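Local structure of N-acetyltransferase (Staphylococcus aureus subsp. aureus, 4M85) at residues 104-109 against 174-179. The protein probably transfers an acetyl group from acetyl-CoA to an amine acceptor, as a GNAT-fold N-acetyltransferase. Numbering follows the deposited sequence.
Sequences LPVKEA and ELYKHM
Tyr-176, the second residue of a type I' turn from Leu-175 to His-178, carries the contact on its side chain. From CB, CG sits anti to the carbonyl carbon (chi1 -46°), which sends the ring across to the loop 104-109. Along the ring, CE2 meets CD2 of Leu-104 at 3.7 Å, the two side chains crossing at about a right angle, while CE1 and CZ meet CG2 of Val-106, tip to tip. The hydroxyl at the end is gripped twice. Val-106 N donates to Tyr-176 OH over 3.2 Å, fairly straight at 159°, and OH gives its own proton to a water 2.5 Å away, in the ring plane. That water passes its hydrogens to Val-106 O and Glu-108 OE2, so one water ties the phenol to both; OE1 of Glu-108 is held by Tyr-115 on strand 114-121. One residue earlier, at the end of its strand, Leu-175 packs CD2 tightly on Val-106 CG1 (3.4 Å) and lays CD1 against Glu-108 CG. The arrangement joins the turn of the C-terminal beta hairpin, strands 168-175 and 178-184 at the edge of the mixed sheet of the GNAT fold, to the loop leading into strand 114-121 of the same sheet.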
loop_
_atom_site.group_PDB
_atom_site.type_symbol
_atom_site.label_atom_id
_atom_site.label_comp_id
_atom_site.label_asym_id
_atom_site.label_seq_id
_atom_site.Cartn_x
_atom_site.Cartn_y
_atom_site.Cartn_z
ATOM N N LEU A 104 -2.662 3.470 -10.957
ATOM C CA LEU A 104 -1.814 4.456 -10.279
ATOM C C LEU A 104 -0.604 4.886 -11.131
ATOM O O LEU A 104 0.522 4.558 -10.792
ATOM C CB LEU A 104 -1.369 3.877 -8.917
ATOM C CG LEU A 104 -2.387 3.802 -7.766
ATOM C CD1 LEU A 104 -1.930 2.793 -6.717
ATOM C CD2 LEU A 104 -2.617 5.156 -7.098
ATOM N N PRO A 105 -0.842 5.602 -12.265
ATOM C CA PRO A 105 0.221 6.045 -13.191
ATOM C C PRO A 105 1.252 7.014 -12.628
ATOM O O PRO A 105 2.394 7.013 -13.103
ATOM C CB PRO A 105 -0.553 6.757 -14.309
ATOM C CG PRO A 105 -1.876 7.127 -13.693
ATOM C CD PRO A 105 -2.175 5.987 -12.768
ATOM N N VAL A 106 0.866 7.829 -11.641
ATOM C CA VAL A 106 1.753 8.842 -11.091
ATOM C C VAL A 106 2.883 8.178 -10.296
ATOM O O VAL A 106 2.659 7.194 -9.561
ATOM C CB VAL A 106 0.985 9.870 -10.230
ATOM C CG1 VAL A 106 1.924 10.962 -9.697
ATOM C CG2 VAL A 106 -0.139 10.520 -11.043
ATOM N N LYS A 107 4.088 8.715 -10.476
ATOM C CA LYS A 107 5.276 8.311 -9.752
ATOM C C LYS A 107 5.199 8.967 -8.373
ATOM O O LYS A 107 5.382 10.177 -8.249
ATOM C CB LYS A 107 6.545 8.773 -10.506
ATOM C CG LYS A 107 7.846 8.106 -10.068
ATOM C CD LYS A 107 9.016 8.568 -10.939
ATOM C CE LYS A 107 10.329 7.878 -10.577
ATOM N NZ LYS A 107 11.028 8.531 -9.436
ATOM N N GLU A 108 4.920 8.167 -7.345
ATOM C CA GLU A 108 4.736 8.676 -5.978
ATOM C C GLU A 108 6.058 8.821 -5.209
ATOM O O GLU A 108 6.115 9.566 -4.250
ATOM C CB GLU A 108 3.747 7.778 -5.184
ATOM C CG GLU A 108 2.383 7.545 -5.849
ATOM C CD GLU A 108 1.433 6.664 -5.031
ATOM O OE1 GLU A 108 1.691 6.436 -3.826
ATOM O OE2 GLU A 108 0.421 6.178 -5.583
ATOM N N ALA A 109 7.109 8.120 -5.643
ATOM C CA ALA A 109 8.359 8.022 -4.896
ATOM C C ALA A 109 9.569 8.491 -5.690
ATOM O O ALA A 109 9.443 8.962 -6.808
ATOM C CB ALA A 109 8.564 6.598 -4.431
ATOM N N GLU A 174 1.520 16.449 -4.671
ATOM C CA GLU A 174 0.107 16.334 -5.008
ATOM C C GLU A 174 -0.092 15.054 -5.781
ATOM O O GLU A 174 0.628 14.791 -6.736
ATOM C CB GLU A 174 -0.390 17.508 -5.865
ATOM C CG GLU A 174 -1.887 17.493 -6.037
ATOM C CD GLU A 174 -2.436 18.599 -6.924
ATOM O OE1 GLU A 174 -1.652 19.310 -7.594
ATOM O OE2 GLU A 174 -3.681 18.712 -6.964
ATOM N N LEU A 175 -1.095 14.291 -5.378
ATOM C CA LEU A 175 -1.427 13.021 -5.993
ATOM C C LEU A 175 -2.924 12.922 -6.075
ATOM O O LEU A 175 -3.599 12.960 -5.046
ATOM C CB LEU A 175 -0.888 11.860 -5.136
ATOM C CG LEU A 175 0.628 11.741 -5.016
ATOM C CD1 LEU A 175 0.981 10.554 -4.121
ATOM C CD2 LEU A 175 1.252 11.548 -6.373
ATOM N N TYR A 176 -3.437 12.797 -7.302
ATOM C CA TYR A 176 -4.869 12.687 -7.562
ATOM C C TYR A 176 -5.687 13.720 -6.780
ATOM O O TYR A 176 -6.617 13.379 -6.074
ATOM C CB TYR A 176 -5.316 11.244 -7.293
ATOM C CG TYR A 176 -4.354 10.254 -7.939
ATOM C CD1 TYR A 176 -4.421 9.989 -9.299
ATOM C CD2 TYR A 176 -3.357 9.639 -7.202
ATOM C CE1 TYR A 176 -3.550 9.109 -9.908
ATOM C CE2 TYR A 176 -2.465 8.765 -7.798
ATOM C CZ TYR A 176 -2.570 8.501 -9.148
ATOM O OH TYR A 176 -1.696 7.649 -9.755
ATOM N N LYS A 177 -5.300 14.984 -6.905
ATOM C CA LYS A 177 -6.029 16.112 -6.316
ATOM C C LYS A 177 -6.041 16.144 -4.781
ATOM O O LYS A 177 -6.904 16.809 -4.198
ATOM C CB LYS A 177 -7.498 16.179 -6.820
ATOM C CG LYS A 177 -7.709 15.999 -8.330
ATOM C CD LYS A 177 -7.026 17.078 -9.171
ATOM C CE LYS A 177 -7.922 18.296 -9.370
ATOM N NZ LYS A 177 -7.113 19.542 -9.546
ATOM N N HIS A 178 -5.132 15.420 -4.125
ATOM C CA HIS A 178 -4.939 15.580 -2.682
ATOM C C HIS A 178 -3.462 15.793 -2.408
ATOM O O HIS A 178 -2.597 15.271 -3.132
ATOM C CB HIS A 178 -5.478 14.386 -1.878
ATOM C CG HIS A 178 -6.964 14.206 -1.975
ATOM N ND1 HIS A 178 -7.557 12.981 -2.211
ATOM C CD2 HIS A 178 -7.981 15.099 -1.884
ATOM C CE1 HIS A 178 -8.870 13.125 -2.260
ATOM N NE2 HIS A 178 -9.154 14.400 -2.064
ATOM N N MET A 179 -3.178 16.585 -1.381
ATOM C CA MET A 179 -1.812 16.923 -1.013
ATOM C C MET A 179 -1.267 15.981 0.084
ATOM O O MET A 179 -1.973 15.602 1.037
ATOM C CB MET A 179 -1.760 18.379 -0.527
ATOM C CG MET A 179 -0.470 19.110 -0.838
ATOM S SD MET A 179 -0.018 19.223 -2.601
ATOM C CE MET A 179 -1.575 19.705 -3.287
HETATM O O HOH W 1 0.200 6.896 -8.243
#